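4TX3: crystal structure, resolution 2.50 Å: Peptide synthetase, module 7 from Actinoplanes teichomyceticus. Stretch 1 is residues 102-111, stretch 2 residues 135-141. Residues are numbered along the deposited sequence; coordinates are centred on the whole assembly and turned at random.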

# COMPACT_ATOMS: atom_id res chain seq x y z
N ASP B 102 5.00 15.81 -31.79
CA ASP B 102 5.89 16.79 -31.18
C ASP B 102 5.95 16.64 -29.66
O ASP B 102 6.87 17.15 -29.01
CB ASP B 102 5.48 18.23 -31.56
CG ASP B 102 4.17 18.69 -30.90
OD1 ASP B 102 3.58 17.97 -30.07
OD2 ASP B 102 3.72 19.82 -31.22
N LEU B 103 4.96 15.92 -29.10
CA LEU B 103 4.81 15.77 -27.64
C LEU B 103 6.05 15.24 -26.89
O LEU B 103 6.42 15.81 -25.86
CB LEU B 103 3.60 14.88 -27.32
CG LEU B 103 3.24 14.68 -25.83
CD1 LEU B 103 2.91 16.01 -25.14
CD2 LEU B 103 2.10 13.69 -25.65
N PRO B 104 6.68 14.15 -27.39
CA PRO B 104 7.86 13.68 -26.65
C PRO B 104 8.94 14.76 -26.51
O PRO B 104 9.51 14.91 -25.42
CB PRO B 104 8.37 12.52 -27.51
CG PRO B 104 7.16 12.07 -28.30
CD PRO B 104 6.41 13.33 -28.58
N ALA B 105 9.18 15.51 -27.57
CA ALA B 105 10.12 16.63 -27.54
C ALA B 105 9.75 17.67 -26.49
O ALA B 105 10.61 18.14 -25.74
CB ALA B 105 10.20 17.28 -28.92
N ARG B 106 8.47 18.02 -26.44
CA ARG B 106 7.99 18.99 -25.47
C ARG B 106 8.12 18.49 -24.02
O ARG B 106 8.52 19.25 -23.12
CB ARG B 106 6.53 19.35 -25.76
CG ARG B 106 6.35 20.11 -27.07
CD ARG B 106 4.92 20.59 -27.22
NE ARG B 106 4.88 22.01 -27.58
CZ ARG B 106 4.52 22.46 -28.77
NH1 ARG B 106 4.15 21.60 -29.71
NH2 ARG B 106 4.52 23.76 -29.01
N LEU B 107 7.78 17.21 -23.80
CA LEU B 107 7.93 16.56 -22.51
C LEU B 107 9.38 16.60 -22.03
O LEU B 107 9.66 16.89 -20.86
CB LEU B 107 7.45 15.12 -22.58
CG LEU B 107 5.93 15.04 -22.56
CD1 LEU B 107 5.42 13.64 -22.88
CD2 LEU B 107 5.44 15.52 -21.21
N ALA B 108 10.30 16.30 -22.95
CA ALA B 108 11.73 16.28 -22.65
C ALA B 108 12.25 17.66 -22.27
O ALA B 108 12.99 17.80 -21.29
CB ALA B 108 12.51 15.72 -23.82
N GLU B 109 11.90 18.68 -23.05
CA GLU B 109 12.37 20.04 -22.78
C GLU B 109 11.89 20.56 -21.42
O GLU B 109 12.66 21.18 -20.68
CB GLU B 109 11.92 20.99 -23.88
CG GLU B 109 12.08 22.46 -23.51
CD GLU B 109 11.02 23.35 -24.15
OE1 GLU B 109 10.10 23.79 -23.42
OE2 GLU B 109 11.12 23.59 -25.37
N ARG B 110 10.63 20.31 -21.10
CA ARG B 110 10.04 20.76 -19.84
C ARG B 110 10.71 20.06 -18.63
O ARG B 110 10.99 20.69 -17.60
CB ARG B 110 8.52 20.53 -19.88
CG ARG B 110 7.73 20.90 -18.63
CD ARG B 110 7.93 22.34 -18.17
NE ARG B 110 7.88 23.33 -19.25
CZ ARG B 110 7.91 24.66 -19.05
NH1 ARG B 110 7.97 25.15 -17.82
NH2 ARG B 110 7.86 25.49 -20.09
N GLY B 111 10.98 18.76 -18.77
CA GLY B 111 11.63 18.00 -17.72
C GLY B 111 13.13 18.28 -17.61
O GLY B 111 13.74 18.00 -16.57
N HIS B 135 -5.52 14.87 -22.85
CA HIS B 135 -4.46 15.73 -22.34
C HIS B 135 -3.32 14.91 -21.77
O HIS B 135 -3.48 13.73 -21.43
CB HIS B 135 -4.98 16.68 -21.25
CG HIS B 135 -6.04 17.63 -21.71
ND1 HIS B 135 -7.34 17.24 -21.94
CD2 HIS B 135 -5.99 18.96 -21.97
CE1 HIS B 135 -8.05 18.29 -22.33
NE2 HIS B 135 -7.25 19.35 -22.35
N VAL B 136 -2.16 15.55 -21.67
CA VAL B 136 -1.05 14.97 -20.92
C VAL B 136 -0.57 15.95 -19.85
O VAL B 136 -0.25 17.11 -20.13
CB VAL B 136 0.08 14.58 -21.85
CG1 VAL B 136 1.36 14.38 -21.07
CG2 VAL B 136 -0.29 13.31 -22.60
N LEU B 137 -0.57 15.49 -18.61
CA LEU B 137 -0.02 16.28 -17.51
C LEU B 137 1.43 15.89 -17.25
O LEU B 137 1.75 14.72 -17.07
CB LEU B 137 -0.86 16.11 -16.24
CG LEU B 137 -0.29 16.92 -15.08
CD1 LEU B 137 -0.27 18.41 -15.43
CD2 LEU B 137 -1.03 16.65 -13.78
N SER B 138 2.31 16.88 -17.26
CA SER B 138 3.73 16.65 -17.02
C SER B 138 4.16 17.29 -15.69
O SER B 138 3.97 18.50 -15.47
CB SER B 138 4.54 17.22 -18.18
OG SER B 138 5.92 17.24 -17.89
N VAL B 139 4.70 16.47 -14.79
CA VAL B 139 5.22 16.94 -13.50
C VAL B 139 6.71 16.63 -13.32
O VAL B 139 7.14 15.50 -13.50
CB VAL B 139 4.44 16.34 -12.33
CG1 VAL B 139 5.09 16.70 -10.99
CG2 VAL B 139 3.00 16.83 -12.37
N THR B 140 7.47 17.65 -12.95
CA THR B 140 8.90 17.50 -12.70
C THR B 140 9.23 17.99 -11.30
O THR B 140 8.87 19.11 -10.93
CB THR B 140 9.75 18.29 -13.72
OG1 THR B 140 9.49 17.82 -15.05
CG2 THR B 140 11.22 18.11 -13.43
N VAL B 141 9.90 17.16 -10.50
CA VAL B 141 10.32 17.58 -9.17
C VAL B 141 11.84 17.49 -9.02
O VAL B 141 12.46 16.50 -9.41
CB VAL B 141 9.66 16.74 -8.07
CG1 VAL B 141 10.05 17.27 -6.72
CG2 VAL B 141 8.13 16.73 -8.23

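Stretch 2 is a strand, and the helix of stretch 1 packs against it. The two run in roughly the same direction, with axes 25° apart and 8.9 Å at closest approach. No hydrogen bond joins them; the contact is van der Waals packing, and it buries 273 Å² in total. Side chains alternate along the strand, so every second residue from Val-136 to Thr-140 meets the helix.

His-135 is buried but does not reach stretch 1. Val-136 points toward the helix. Its two methyls serve two leucines: CG2 lies 3.9 Å from Leu-103 CD2, and CG1 lies 4.2 Å from Leu-107 CD2. The leucines are one helical turn apart, and the backbone hydrogen bond from Leu-107 N to Leu-103 O (2.8 Å) spans that turn. Branched apolar side chains suit this buried end of the contact.

Leu-137 points away from the helix. Ser-138 points toward it, and its CB is 3.6 Å from Leu-107 CD2. The CA-to-CB bond of Leu-107 points sideways, but its m, t rotamer brings the end of the side chain nearer the strand. Serine is small, and the CA atoms of Leu-107 and Ser-138 lie 6.9 Å apart. Arg-110 adds its aliphatic part here, with CG 4.1 Å from Ser-138 OG.

Val-139 points away, like Leu-137. Thr-140 points toward the helix in the m rotamer. Its OG1 is 3.4 Å from Gly-111 CA, and is hydrogen-bonded elsewhere in the structure. Gly-111 has no side chain, and its CA comes within 5.7 Å of Thr-140 CA, nearer than the other paired positions. The chains thus converge from Val-136 to Thr-140. Val-141 is buried but makes no contact with stretch 1.

On the helix, Pro-104, Ala-105, Ala-108 and Glu-109 are exposed and take no part.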